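Local coordinates for Lin1944 protein (Listeria innocua, PDB 3D7L) that is of unknown function but, as a member of the short-chain dehydrogenase/reductase family, probably acts as an oxidoreductase, at residues M4-I9 / K25-I30; F71-E76 / I122-S127; L99-L104 / I144-G149; D42-D47 / I86-G91; E162-L167 / F174-A179. One frame throughout, in Å; residues are numbered along the deposited sequence.

Interaction 1. Residues M4-I9 / K25-I30; sequences MKILLI and KKAEVI
I6 pairs with V29, and the two parallel strands are joined by backbone bonds. I6 N donates to E28 O, I30 N donates to I6 O, and L8 N meets I30 O at 2.8 Å with an N-H···O angle of 175°. I6 and L8 share one face of the sheet with V29. CG1 of I6 lies anti to the carbonyl carbon (chi1 -58°), and CD1 ends 3.5 Å from A27 CB. The selenomethionine M4 rests its CB 3.6 Å from that same A27 CB, while its selenium turns away; alanine's single methyl suits so close a fit. Farther on, L8 CB lies 3.6 Å from V29 CG1, and helix 14-23 covers this face through L23 and V19. The other face carries K5 and E28 as extended chains lying side by side, both with CG anti to the backbone N. K5 NZ and E28 OE1, 4.3 Å apart, are beyond salt-bridge distance and probably attract weakly, fitting for long charged chains at a partly solvent-exposed place. L7 CD1 packs obliquely on I30 CG2 at 3.9 Å, and both residues rest on V56 of helix 46-56. Strand 5-9, helix 14-23 and strand 28-33 form the beta-alpha-beta unit that opens the Rossmann fold.

Interaction 2. Residues F71-E76 / I122-S127; sequences FSPLTE and IVQGAS
Q124 lies across the ring of F71 and reaches past it to the backbone. Its CB sits 3.7 Å from the ring centroid and only 7° off the normal, a CH-pi contact over the face. The chain is extended beyond CG, which carries CD away from the backbone; NE2 then lies 2.8 Å from F71 O. The oxygen lies in the amide plane, but NE2 stands 55° above the carbonyl plane and the bond is bent, 131° at the hydrogen. A glutamine suits the place because its CB can cover an aromatic face, its CG can lie against proline, and its amide end can serve a carbonyl. I122 CD1 comes to the ring edge, 3.7 Å from F71 CE2, and Q124 CG runs beside the P73 ring.

Around this core the backbone is fixed. I122 to G125 make a type II turn in which Q124 takes the positive-phi position, and G125, without a beta carbon, fits against I122 O. A water accepts from A126 N at 3.1 Å and donates to S72 O at 2.8 Å, bridging the segments at the start of helix 126-142. Farther out, F170 stacks edge-to-face on F71, and E145 of the second subunit takes hydrogen bonds from L74 N and Q124 N. Two loops following strands 59-64 and 108-113 meet here, at the C-terminal ends of the parallel strands of a Rossmann fold, within the dimer interface.

Interaction 3. Residues L99-L104 / I144-G149; sequences LGIDSL and IEMPRG
R148 turns the end of its guanidinium to L104 and holds a single backbone oxygen with two nitrogens: NH2 to L104 O is 2.9 Å and NH1 to L104 O is 3.0 Å. The oxygen lies 8° out of the guanidinium plane, so the group approaches edge-on, and both hydrogen bonds are bent. A bend at chi3 (-73°) sets the direction of NE. In the same plane NH1 meets a water, 2.9 Å away, that donates to D102 OD1 at 2.9 Å; the two charged groups are thus linked indirectly. Arginine suits the site because its flat end offers several N-H groups at once. NH2 also forms a salt bridge with D106, and K58 NZ gives a further hydrogen bond to L104 O; the two positive groups probably polarise this carbonyl.

Beside this polar end the contact is apolar. I101 crosses P147 at about a right angle, CG2 standing 3.6 Å from P147 CG, and runs obliquely to the selenomethionine M146, whose SE is 4.1 Å from I101 CG1. I101, L104 and M146 all lean on F110 of strand 108-113. The contact therefore joins the 3-10 turn after helix 79-100, and the start of strand 104-105, to the loop between helix 126-142 and strand 151-157, with helix 46-56 touching L99 and S103.

Interaction 4. Residues D42-D47 / I86-G91; sequences DITNID and ISSKLG
An Asx turn shapes the loop that brings I43 and T44 against S87 and S88, at a pi-type widening of helix 79-100. D42 OD1 accepts from T44 N at 2.9 Å and from T44 OG1 at 2.8 Å, both donors reaching it from the same face of the carboxylate plane. Aspartate suits this start because its short chain can fold back on the amide two residues on. A type I turn overlaps it, N45 N bonding to D42 O, and N45, at the N-cap of helix 46-56, accepts a hydrogen bond from S48 N with OD1.

Across the contact, T44 turns its methyl to the helix: CG2 lies anti to the carbonyl carbon, and it stops 3.7 Å from S87 OG and 4.1 Å from S88 CB. I43 has CG1 between its backbone N and carbonyl carbon (chi1 69°), and CD1 sits 3.6 Å from S88 O and 3.7 Å from S88 OG. In the widened turn G91 N reaches back to I86 O at 2.7 Å, where glycine's lack of a beta carbon avoids crowding that oxygen.

The serine hydroxyls find their bonds away from the loop: S87 OG donates to V84 O in its own helix and S88 OG pairs with S68 N. The methyls of I43 and T44 thus meet serine hydroxyls already bonded to other residues, together with the S88 carbonyl oxygen and CB, so the contact is van der Waals in kind.

Interaction 5. Residues E162-L167 / F174-A179; sequences ESWDKL and FLPVPA
W164 and E162 meet P176 and A179 within the connection between strand 151-157 and helix 179-191 in this Rossmann-type domain. In short-chain dehydrogenases the corresponding region commonly helps to form the substrate-binding side, and this arrangement is consistent with that placement.

The aromatic part centres on the indole. P176 lies over one face, its CG 3.6 Å above the ring plane and offset toward the rim; to the centroid of the five-membered ring the distance is 3.9 Å, a CH-pi contact. The nearest ring atom is W164 CD2, 3.7 Å from P176 CG. Chi1 of -170° sets W164 CG anti to the backbone N, on a side chain that starts out toward the loop; the indole crosses the proline at about a right angle. Proline suits the place, since its rigid, puckered ring presents the CG methylene to a broad pi surface.

The remaining apolar contact is at the far end of the indole, where F174 CB stands 4.1 Å from W164 CH2. The F174 ring itself leads away, to I122 and edge-to-face onto F171.

The backbone of V177 is tied to V159 and E161, which sets the loop beside the strand's end. The polar part belongs to E162, bent at chi2 and with CG close to eclipsed (chi1 23°). P178 is the N-cap residue of helix 179-191, and the carboxylate would be favoured by the positive end of that helix. A179 N donates to E162 OE2 at 2.7 Å, meeting it from above the carboxylate plane.

In the fold
From the N terminus, interaction 1 closes the first loop, pairing strands 5-9 and 28-33 round helix 14-23, and ends before any other opens. Interaction 4 then ties the loop entering helix 46-56 to helix 79-100. Interaction 2 opens inside that span and closes later, so the two cross; interaction 2 likewise crosses interaction 3, which runs from the end of helix 79-100 to the loop after helix 126-142. Interaction 5, last, closes the short loop before helix 179-191. None nests. Interactions 3 and 4 touch where L99 meets I46, and interactions 2 and 5 where I122 meets F174. Interaction 3 of one subunit also meets interaction 2 of the second, so these two help join the dimer.

Interaction 1. Residues M4-I9 / K25-I30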
# COMPACT_ATOMS: atom_id res chain seq x y z
N MSE D 4 -21.56 -6.49 23.30
CA MSE D 4 -20.69 -5.89 22.28
C MSE D 4 -21.17 -4.54 21.72
O MSE D 4 -22.34 -4.36 21.39
CB MSE D 4 -20.54 -6.89 21.13
CG MSE D 4 -19.24 -6.83 20.42
SE MSE D 4 -18.00 -8.05 21.30
CE MSE D 4 -16.69 -8.04 19.87
N LYS D 5 -20.23 -3.60 21.59
CA LYS D 5 -20.48 -2.31 20.96
C LYS D 5 -19.54 -2.16 19.76
O LYS D 5 -18.33 -2.32 19.90
CB LYS D 5 -20.24 -1.20 21.97
CG LYS D 5 -20.90 0.12 21.62
CD LYS D 5 -20.99 1.03 22.85
CE LYS D 5 -21.36 2.47 22.45
NZ LYS D 5 -21.58 3.37 23.63
N ILE D 6 -20.09 -1.84 18.60
CA ILE D 6 -19.33 -1.75 17.35
C ILE D 6 -19.52 -0.41 16.63
O ILE D 6 -20.66 0.03 16.40
CB ILE D 6 -19.70 -2.91 16.38
CG1 ILE D 6 -19.46 -4.27 17.03
CG2 ILE D 6 -18.93 -2.79 15.07
CD1 ILE D 6 -20.08 -5.43 16.28
N LEU D 7 -18.41 0.23 16.28
CA LEU D 7 -18.46 1.43 15.44
C LEU D 7 -18.28 1.00 14.00
O LEU D 7 -17.23 0.44 13.62
CB LEU D 7 -17.39 2.44 15.85
CG LEU D 7 -17.29 3.70 14.99
CD1 LEU D 7 -18.54 4.59 15.10
CD2 LEU D 7 -16.01 4.51 15.33
N LEU D 8 -19.31 1.23 13.19
CA LEU D 8 -19.29 0.83 11.80
C LEU D 8 -19.21 2.06 10.93
O LEU D 8 -20.19 2.83 10.82
CB LEU D 8 -20.53 -0.01 11.47
CG LEU D 8 -20.80 -0.40 10.00
CD1 LEU D 8 -19.61 -1.07 9.32
CD2 LEU D 8 -22.04 -1.29 9.92
N ILE D 9 -18.03 2.27 10.32
CA ILE D 9 -17.80 3.42 9.43
C ILE D 9 -18.08 2.97 8.01
O ILE D 9 -17.50 1.99 7.56
CB ILE D 9 -16.35 4.00 9.58
CG1 ILE D 9 -16.12 4.44 11.02
CG2 ILE D 9 -16.14 5.24 8.67
CD1 ILE D 9 -14.88 3.88 11.67
N LYS D 25 -27.51 -8.05 14.68
CA LYS D 25 -28.18 -9.17 15.35
C LYS D 25 -27.47 -9.55 16.65
O LYS D 25 -28.07 -10.16 17.54
CB LYS D 25 -28.17 -10.41 14.45
CG LYS D 25 -28.52 -10.21 13.00
CD LYS D 25 -30.00 -10.31 12.77
CE LYS D 25 -30.27 -11.19 11.56
NZ LYS D 25 -30.03 -10.46 10.31
N LYS D 26 -26.18 -9.20 16.73
CA LYS D 26 -25.29 -9.67 17.79
C LYS D 26 -24.69 -8.57 18.68
O LYS D 26 -24.02 -8.88 19.66
CB LYS D 26 -24.12 -10.47 17.19
CG LYS D 26 -24.45 -11.42 16.06
CD LYS D 26 -23.39 -12.49 15.92
CE LYS D 26 -24.05 -13.84 15.68
NZ LYS D 26 -23.02 -14.87 15.50
N ALA D 27 -24.89 -7.30 18.30
CA ALA D 27 -24.24 -6.16 18.97
C ALA D 27 -24.99 -4.84 18.77
O ALA D 27 -25.78 -4.69 17.83
CB ALA D 27 -22.82 -6.00 18.45
N GLU D 28 -24.71 -3.88 19.65
CA GLU D 28 -25.05 -2.49 19.39
C GLU D 28 -24.13 -1.94 18.29
O GLU D 28 -22.91 -1.94 18.44
CB GLU D 28 -24.88 -1.64 20.66
CG GLU D 28 -25.22 -0.13 20.48
CD GLU D 28 -25.01 0.70 21.77
OE1 GLU D 28 -24.33 0.21 22.70
OE2 GLU D 28 -25.51 1.86 21.84
N VAL D 29 -24.72 -1.48 17.19
CA VAL D 29 -23.93 -0.86 16.11
C VAL D 29 -24.16 0.65 16.12
O VAL D 29 -25.30 1.12 15.99
CB VAL D 29 -24.29 -1.41 14.71
CG1 VAL D 29 -23.39 -0.77 13.60
CG2 VAL D 29 -24.19 -2.92 14.67
N ILE D 30 -23.08 1.40 16.29
CA ILE D 30 -23.07 2.83 16.13
C ILE D 30 -22.58 3.09 14.70
O ILE D 30 -21.51 2.62 14.32
CB ILE D 30 -22.05 3.46 17.09
CG1 ILE D 30 -22.34 3.02 18.54
CG2 ILE D 30 -22.01 5.01 16.92
CD1 ILE D 30 -21.33 3.55 19.52

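Interaction 2. Residues F71-E76 / I122-S127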
# COMPACT_ATOMS: atom_id res chain seq x y z
N PHE D 71 -10.41 5.89 -9.78
CA PHE D 71 -10.63 4.83 -10.77
C PHE D 71 -10.37 5.43 -12.16
O PHE D 71 -11.30 5.70 -12.91
CB PHE D 71 -12.06 4.30 -10.64
CG PHE D 71 -12.34 3.02 -11.38
CD1 PHE D 71 -13.26 3.01 -12.43
CD2 PHE D 71 -11.74 1.80 -11.00
CE1 PHE D 71 -13.57 1.82 -13.12
CE2 PHE D 71 -12.05 0.59 -11.68
CZ PHE D 71 -12.96 0.60 -12.75
N SER D 72 -9.09 5.64 -12.47
CA SER D 72 -8.63 6.28 -13.71
C SER D 72 -7.71 5.32 -14.52
O SER D 72 -6.97 4.54 -13.92
CB SER D 72 -7.83 7.55 -13.35
OG SER D 72 -6.99 7.99 -14.42
N PRO D 73 -7.76 5.39 -15.86
CA PRO D 73 -6.75 4.71 -16.67
C PRO D 73 -5.36 5.12 -16.22
O PRO D 73 -5.17 6.30 -15.84
CB PRO D 73 -7.00 5.24 -18.09
CG PRO D 73 -8.42 5.61 -18.09
CD PRO D 73 -8.74 6.10 -16.71
N LEU D 74 -4.42 4.18 -16.26
CA LEU D 74 -3.04 4.42 -15.84
C LEU D 74 -2.38 5.65 -16.47
O LEU D 74 -1.75 6.46 -15.76
CB LEU D 74 -2.15 3.20 -16.09
CG LEU D 74 -0.66 3.42 -15.75
CD1 LEU D 74 -0.47 3.61 -14.22
CD2 LEU D 74 0.21 2.27 -16.30
N THR D 75 -2.53 5.83 -17.77
CA THR D 75 -1.87 6.95 -18.43
C THR D 75 -2.55 8.29 -18.13
O THR D 75 -2.03 9.34 -18.51
CB THR D 75 -1.72 6.72 -19.95
OG1 THR D 75 -3.03 6.54 -20.53
CG2 THR D 75 -0.86 5.46 -20.24
N GLU D 76 -3.70 8.25 -17.46
CA GLU D 76 -4.44 9.46 -17.04
C GLU D 76 -4.31 9.68 -15.54
O GLU D 76 -4.87 10.63 -15.00
CB GLU D 76 -5.93 9.29 -17.35
CG GLU D 76 -6.40 9.82 -18.70
CD GLU D 76 -5.47 9.45 -19.83
OE1 GLU D 76 -4.80 10.38 -20.34
OE2 GLU D 76 -5.39 8.25 -20.21
N ILE D 122 -7.54 -5.04 -12.80
CA ILE D 122 -8.30 -4.58 -13.97
C ILE D 122 -7.79 -3.22 -14.48
O ILE D 122 -7.13 -2.46 -13.74
CB ILE D 122 -9.82 -4.50 -13.66
CG1 ILE D 122 -10.06 -3.52 -12.50
CG2 ILE D 122 -10.40 -5.92 -13.42
CD1 ILE D 122 -11.46 -2.97 -12.43
N VAL D 123 -8.13 -2.91 -15.72
CA VAL D 123 -7.84 -1.59 -16.26
C VAL D 123 -8.62 -0.56 -15.43
O VAL D 123 -9.78 -0.79 -15.05
CB VAL D 123 -8.17 -1.49 -17.77
CG1 VAL D 123 -7.96 -0.06 -18.28
CG2 VAL D 123 -7.32 -2.50 -18.59
N GLN D 124 -7.95 0.55 -15.13
CA GLN D 124 -8.42 1.60 -14.20
C GLN D 124 -8.23 1.32 -12.71
O GLN D 124 -8.51 2.19 -11.86
CB GLN D 124 -9.87 2.01 -14.49
CG GLN D 124 -10.03 2.56 -15.88
CD GLN D 124 -11.37 3.24 -16.10
OE1 GLN D 124 -12.07 2.94 -17.07
NE2 GLN D 124 -11.72 4.15 -15.22
N GLY D 125 -7.73 0.12 -12.39
CA GLY D 125 -7.63 -0.30 -11.00
C GLY D 125 -6.32 -0.03 -10.25
O GLY D 125 -6.24 -0.39 -9.09
N ALA D 126 -5.33 0.60 -10.88
CA ALA D 126 -3.97 0.68 -10.30
C ALA D 126 -3.93 1.40 -8.95
O ALA D 126 -3.21 0.99 -8.03
CB ALA D 126 -2.99 1.35 -11.26
N SER D 127 -4.71 2.48 -8.85
CA SER D 127 -4.73 3.28 -7.65
C SER D 127 -5.49 2.56 -6.53
O SER D 127 -5.06 2.57 -5.37
CB SER D 127 -5.33 4.64 -7.98
OG SER D 127 -5.30 5.49 -6.85
O HOH W 1 -5.21 2.39 -13.45

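Interaction 3. Residues L99-L104 / I144-G149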
# COMPACT_ATOMS: atom_id res chain seq x y z
N LEU D 99 -5.50 6.53 15.03
CA LEU D 99 -6.21 7.42 15.98
C LEU D 99 -7.23 6.71 16.90
O LEU D 99 -7.71 7.30 17.86
CB LEU D 99 -6.84 8.61 15.25
CG LEU D 99 -5.85 9.48 14.45
CD1 LEU D 99 -6.54 10.36 13.42
CD2 LEU D 99 -4.93 10.32 15.34
N GLY D 100 -7.54 5.45 16.60
CA GLY D 100 -8.58 4.68 17.28
C GLY D 100 -8.20 3.60 18.30
O GLY D 100 -9.09 3.07 18.99
N ILE D 101 -6.91 3.27 18.43
CA ILE D 101 -6.48 2.23 19.38
C ILE D 101 -6.94 2.54 20.81
O ILE D 101 -7.38 1.65 21.55
CB ILE D 101 -4.94 1.97 19.32
CG1 ILE D 101 -4.52 1.48 17.93
CG2 ILE D 101 -4.50 0.93 20.36
CD1 ILE D 101 -3.01 1.62 17.64
N ASP D 102 -6.87 3.82 21.17
CA ASP D 102 -7.24 4.29 22.49
C ASP D 102 -8.75 4.22 22.74
O ASP D 102 -9.20 4.27 23.88
CB ASP D 102 -6.70 5.72 22.73
CG ASP D 102 -5.26 5.74 23.26
OD1 ASP D 102 -4.84 4.74 23.88
OD2 ASP D 102 -4.55 6.76 23.10
N SER D 103 -9.52 4.05 21.66
CA SER D 103 -10.96 3.88 21.76
C SER D 103 -11.41 2.43 21.86
O SER D 103 -12.60 2.18 22.01
CB SER D 103 -11.67 4.53 20.57
OG SER D 103 -11.56 5.94 20.67
N LEU D 104 -10.48 1.48 21.75
CA LEU D 104 -10.88 0.09 21.83
C LEU D 104 -10.75 -0.47 23.23
O LEU D 104 -9.75 -0.24 23.92
CB LEU D 104 -10.10 -0.79 20.86
CG LEU D 104 -10.55 -0.82 19.41
CD1 LEU D 104 -9.66 -1.78 18.70
CD2 LEU D 104 -12.05 -1.25 19.28
N ILE D 144 1.04 -7.41 15.13
CA ILE D 144 2.06 -7.83 16.09
C ILE D 144 2.41 -6.78 17.15
O ILE D 144 3.10 -7.09 18.13
CB ILE D 144 3.34 -8.30 15.36
CG1 ILE D 144 4.02 -7.11 14.66
CG2 ILE D 144 3.02 -9.46 14.39
CD1 ILE D 144 5.38 -7.41 14.10
N GLU D 145 1.94 -5.54 16.97
CA GLU D 145 2.21 -4.46 17.92
C GLU D 145 0.98 -4.00 18.71
O GLU D 145 1.07 -3.04 19.47
CB GLU D 145 2.84 -3.26 17.21
CG GLU D 145 4.30 -3.48 16.79
CD GLU D 145 4.94 -2.19 16.31
OE1 GLU D 145 5.09 -2.02 15.06
OE2 GLU D 145 5.26 -1.35 17.18
N MSE D 146 -0.15 -4.66 18.54
CA MSE D 146 -1.38 -4.19 19.20
C MSE D 146 -1.29 -4.36 20.70
O MSE D 146 -0.83 -5.40 21.17
CB MSE D 146 -2.62 -4.87 18.61
CG MSE D 146 -2.94 -4.35 17.20
SE MSE D 146 -3.70 -2.50 17.24
CE MSE D 146 -3.61 -2.06 15.36
N PRO D 147 -1.69 -3.33 21.46
CA PRO D 147 -1.71 -3.45 22.92
C PRO D 147 -3.00 -4.09 23.40
O PRO D 147 -3.97 -4.14 22.64
CB PRO D 147 -1.64 -2.00 23.40
CG PRO D 147 -2.27 -1.19 22.28
CD PRO D 147 -2.13 -1.99 21.00
N ARG D 148 -2.98 -4.60 24.65
CA ARG D 148 -4.20 -5.04 25.35
C ARG D 148 -5.07 -6.11 24.61
O ARG D 148 -6.30 -6.18 24.79
CB ARG D 148 -5.04 -3.82 25.75
CG ARG D 148 -4.25 -2.77 26.55
CD ARG D 148 -5.10 -1.55 26.90
NE ARG D 148 -5.40 -0.65 25.77
CZ ARG D 148 -6.58 -0.60 25.15
NH1 ARG D 148 -6.78 0.27 24.17
NH2 ARG D 148 -7.59 -1.42 25.52
N GLY D 149 -4.41 -6.95 23.82
CA GLY D 149 -5.04 -8.11 23.15
C GLY D 149 -5.87 -7.75 21.93
O GLY D 149 -6.62 -8.58 21.41
O HOH W 2 -4.41 1.92 23.99

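Interaction 4. Residues D42-D47 / I86-G91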
# COMPACT_ATOMS: atom_id res chain seq x y z
N ASP D 42 -15.23 12.82 8.42
CA ASP D 42 -14.48 12.94 7.16
C ASP D 42 -13.14 12.26 7.41
O ASP D 42 -12.28 12.81 8.12
CB ASP D 42 -14.26 14.41 6.78
CG ASP D 42 -13.47 14.56 5.49
OD1 ASP D 42 -12.92 13.55 4.99
OD2 ASP D 42 -13.39 15.69 4.97
N ILE D 43 -12.98 11.06 6.84
CA ILE D 43 -11.80 10.24 7.10
C ILE D 43 -10.55 10.82 6.46
O ILE D 43 -9.44 10.37 6.78
CB ILE D 43 -11.96 8.75 6.65
CG1 ILE D 43 -11.99 8.64 5.11
CG2 ILE D 43 -13.16 8.06 7.37
CD1 ILE D 43 -12.06 7.19 4.54
N THR D 44 -10.72 11.75 5.52
CA THR D 44 -9.56 12.47 4.94
C THR D 44 -9.02 13.57 5.86
O THR D 44 -7.97 14.17 5.59
CB THR D 44 -9.83 13.09 3.55
OG1 THR D 44 -10.59 14.28 3.71
CG2 THR D 44 -10.56 12.12 2.62
N ASN D 45 -9.74 13.84 6.95
CA ASN D 45 -9.38 14.90 7.86
C ASN D 45 -9.10 14.34 9.27
O ASN D 45 -10.00 13.79 9.92
CB ASN D 45 -10.49 15.95 7.83
CG ASN D 45 -10.20 17.15 8.69
OD1 ASN D 45 -10.19 17.05 9.93
ND2 ASN D 45 -10.02 18.30 8.06
N ILE D 46 -7.84 14.45 9.70
CA ILE D 46 -7.35 13.98 11.01
C ILE D 46 -8.16 14.50 12.21
O ILE D 46 -8.60 13.70 13.06
CB ILE D 46 -5.85 14.36 11.18
CG1 ILE D 46 -4.99 13.61 10.16
CG2 ILE D 46 -5.34 14.09 12.58
CD1 ILE D 46 -3.69 14.35 9.80
N ASP D 47 -8.38 15.81 12.30
CA ASP D 47 -9.14 16.35 13.43
C ASP D 47 -10.57 15.83 13.47
O ASP D 47 -11.08 15.55 14.53
CB ASP D 47 -9.12 17.88 13.46
CG ASP D 47 -7.74 18.42 13.72
OD1 ASP D 47 -7.39 18.65 14.90
OD2 ASP D 47 -6.98 18.57 12.73
N ILE D 86 -4.81 8.13 -1.78
CA ILE D 86 -3.89 8.18 -0.65
C ILE D 86 -4.52 8.77 0.60
O ILE D 86 -4.29 8.25 1.70
CB ILE D 86 -2.56 8.89 -1.01
CG1 ILE D 86 -1.77 8.02 -2.01
CG2 ILE D 86 -1.73 9.14 0.24
CD1 ILE D 86 -0.48 8.64 -2.51
N SER D 87 -5.36 9.80 0.45
CA SER D 87 -5.99 10.41 1.62
C SER D 87 -7.21 9.65 2.13
O SER D 87 -7.59 9.82 3.29
CB SER D 87 -6.35 11.90 1.39
OG SER D 87 -7.50 12.01 0.57
N SER D 88 -7.79 8.79 1.29
CA SER D 88 -9.09 8.17 1.61
C SER D 88 -9.06 6.65 1.86
O SER D 88 -8.90 6.23 3.00
CB SER D 88 -10.14 8.55 0.56
OG SER D 88 -11.44 8.11 0.97
N LYS D 89 -9.19 5.83 0.81
CA LYS D 89 -9.17 4.38 0.98
C LYS D 89 -7.89 3.94 1.67
O LYS D 89 -7.92 3.01 2.48
CB LYS D 89 -9.34 3.65 -0.36
CG LYS D 89 -9.33 2.11 -0.29
CD LYS D 89 -10.62 1.57 0.28
CE LYS D 89 -10.67 0.05 0.29
NZ LYS D 89 -10.77 -0.51 -1.07
N LEU D 90 -6.77 4.58 1.34
CA LEU D 90 -5.47 4.22 1.93
C LEU D 90 -5.27 4.88 3.30
O LEU D 90 -5.36 4.22 4.34
CB LEU D 90 -4.31 4.58 0.99
CG LEU D 90 -2.92 3.98 1.31
CD1 LEU D 90 -2.05 3.97 0.03
CD2 LEU D 90 -2.20 4.69 2.45
N GLY D 91 -5.03 6.19 3.29
CA GLY D 91 -4.61 6.94 4.47
C GLY D 91 -5.74 7.14 5.44
O GLY D 91 -5.51 7.19 6.63

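Interaction 5. Residues E162-L167 / F174-A179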
# COMPACT_ATOMS: atom_id res chain seq x y z
N GLU D 162 -24.74 -7.04 -6.01
CA GLU D 162 -25.62 -5.87 -5.93
C GLU D 162 -25.04 -4.60 -6.58
O GLU D 162 -25.73 -3.60 -6.68
CB GLU D 162 -26.13 -5.60 -4.51
CG GLU D 162 -25.29 -6.16 -3.36
CD GLU D 162 -25.42 -7.67 -3.17
OE1 GLU D 162 -26.49 -8.19 -2.80
OE2 GLU D 162 -24.40 -8.34 -3.40
N SER D 163 -23.78 -4.67 -7.01
CA SER D 163 -23.15 -3.61 -7.79
C SER D 163 -22.85 -4.01 -9.24
O SER D 163 -22.39 -3.18 -10.01
CB SER D 163 -21.84 -3.17 -7.11
OG SER D 163 -22.07 -2.65 -5.82
N TRP D 164 -23.13 -5.26 -9.59
CA TRP D 164 -22.80 -5.86 -10.90
C TRP D 164 -23.45 -5.15 -12.09
O TRP D 164 -22.86 -5.05 -13.17
CB TRP D 164 -23.23 -7.32 -10.91
CG TRP D 164 -22.76 -8.13 -12.09
CD1 TRP D 164 -23.54 -8.78 -12.99
CD2 TRP D 164 -21.41 -8.37 -12.48
NE1 TRP D 164 -22.76 -9.43 -13.92
CE2 TRP D 164 -21.44 -9.21 -13.61
CE3 TRP D 164 -20.16 -7.99 -11.96
CZ2 TRP D 164 -20.28 -9.66 -14.25
CZ3 TRP D 164 -18.99 -8.43 -12.60
CH2 TRP D 164 -19.07 -9.25 -13.74
N ASP D 165 -24.69 -4.72 -11.88
CA ASP D 165 -25.42 -3.83 -12.78
C ASP D 165 -24.54 -2.68 -13.28
O ASP D 165 -24.42 -2.46 -14.49
CB ASP D 165 -26.64 -3.29 -12.04
CG ASP D 165 -26.52 -3.46 -10.51
OD1 ASP D 165 -26.19 -2.46 -9.82
OD2 ASP D 165 -26.72 -4.62 -10.00
N LYS D 166 -23.90 -1.96 -12.37
CA LYS D 166 -23.02 -0.85 -12.78
C LYS D 166 -21.58 -1.25 -13.05
O LYS D 166 -20.94 -0.68 -13.93
CB LYS D 166 -23.12 0.38 -11.85
CG LYS D 166 -22.77 0.17 -10.37
CD LYS D 166 -22.14 1.45 -9.73
CE LYS D 166 -20.70 1.72 -10.29
NZ LYS D 166 -20.11 3.12 -10.11
N LEU D 167 -21.06 -2.24 -12.32
CA LEU D 167 -19.64 -2.54 -12.40
C LEU D 167 -19.26 -3.57 -13.47
O LEU D 167 -18.09 -3.73 -13.75
CB LEU D 167 -19.10 -2.95 -11.03
CG LEU D 167 -19.07 -1.90 -9.92
CD1 LEU D 167 -18.64 -2.53 -8.63
CD2 LEU D 167 -18.12 -0.75 -10.27
N PHE D 174 -15.62 -11.61 -14.69
CA PHE D 174 -15.55 -11.85 -13.25
C PHE D 174 -16.87 -12.54 -12.85
O PHE D 174 -17.86 -12.54 -13.61
CB PHE D 174 -15.36 -10.52 -12.46
CG PHE D 174 -13.91 -10.05 -12.33
CD1 PHE D 174 -13.31 -9.98 -11.06
CD2 PHE D 174 -13.16 -9.64 -13.45
CE1 PHE D 174 -11.98 -9.49 -10.90
CE2 PHE D 174 -11.84 -9.14 -13.31
CZ PHE D 174 -11.24 -9.08 -12.04
N LEU D 175 -16.86 -13.15 -11.67
CA LEU D 175 -18.04 -13.75 -11.06
C LEU D 175 -18.25 -13.03 -9.75
O LEU D 175 -17.47 -13.18 -8.83
CB LEU D 175 -17.83 -15.25 -10.84
CG LEU D 175 -19.02 -16.07 -10.32
CD1 LEU D 175 -20.29 -15.76 -11.11
CD2 LEU D 175 -18.69 -17.59 -10.36
N PRO D 176 -19.29 -12.18 -9.66
CA PRO D 176 -19.48 -11.36 -8.46
C PRO D 176 -20.00 -12.15 -7.25
O PRO D 176 -20.53 -13.27 -7.39
CB PRO D 176 -20.50 -10.32 -8.91
CG PRO D 176 -21.31 -11.03 -9.96
CD PRO D 176 -20.33 -11.95 -10.68
N VAL D 177 -19.81 -11.59 -6.06
CA VAL D 177 -20.17 -12.27 -4.81
C VAL D 177 -21.31 -11.52 -4.12
O VAL D 177 -21.41 -10.30 -4.25
CB VAL D 177 -18.94 -12.40 -3.84
CG1 VAL D 177 -17.86 -13.36 -4.44
CG2 VAL D 177 -18.33 -11.04 -3.53
N PRO D 178 -22.19 -12.26 -3.41
CA PRO D 178 -23.23 -11.54 -2.68
C PRO D 178 -22.60 -10.73 -1.55
O PRO D 178 -21.72 -11.23 -0.86
CB PRO D 178 -24.12 -12.65 -2.10
CG PRO D 178 -23.71 -13.90 -2.80
CD PRO D 178 -22.27 -13.72 -3.19
N ALA D 179 -23.06 -9.50 -1.36
CA ALA D 179 -22.64 -8.69 -0.23
C ALA D 179 -22.88 -9.41 1.11
O ALA D 179 -22.03 -9.33 2.01
CB ALA D 179 -23.35 -7.37 -0.26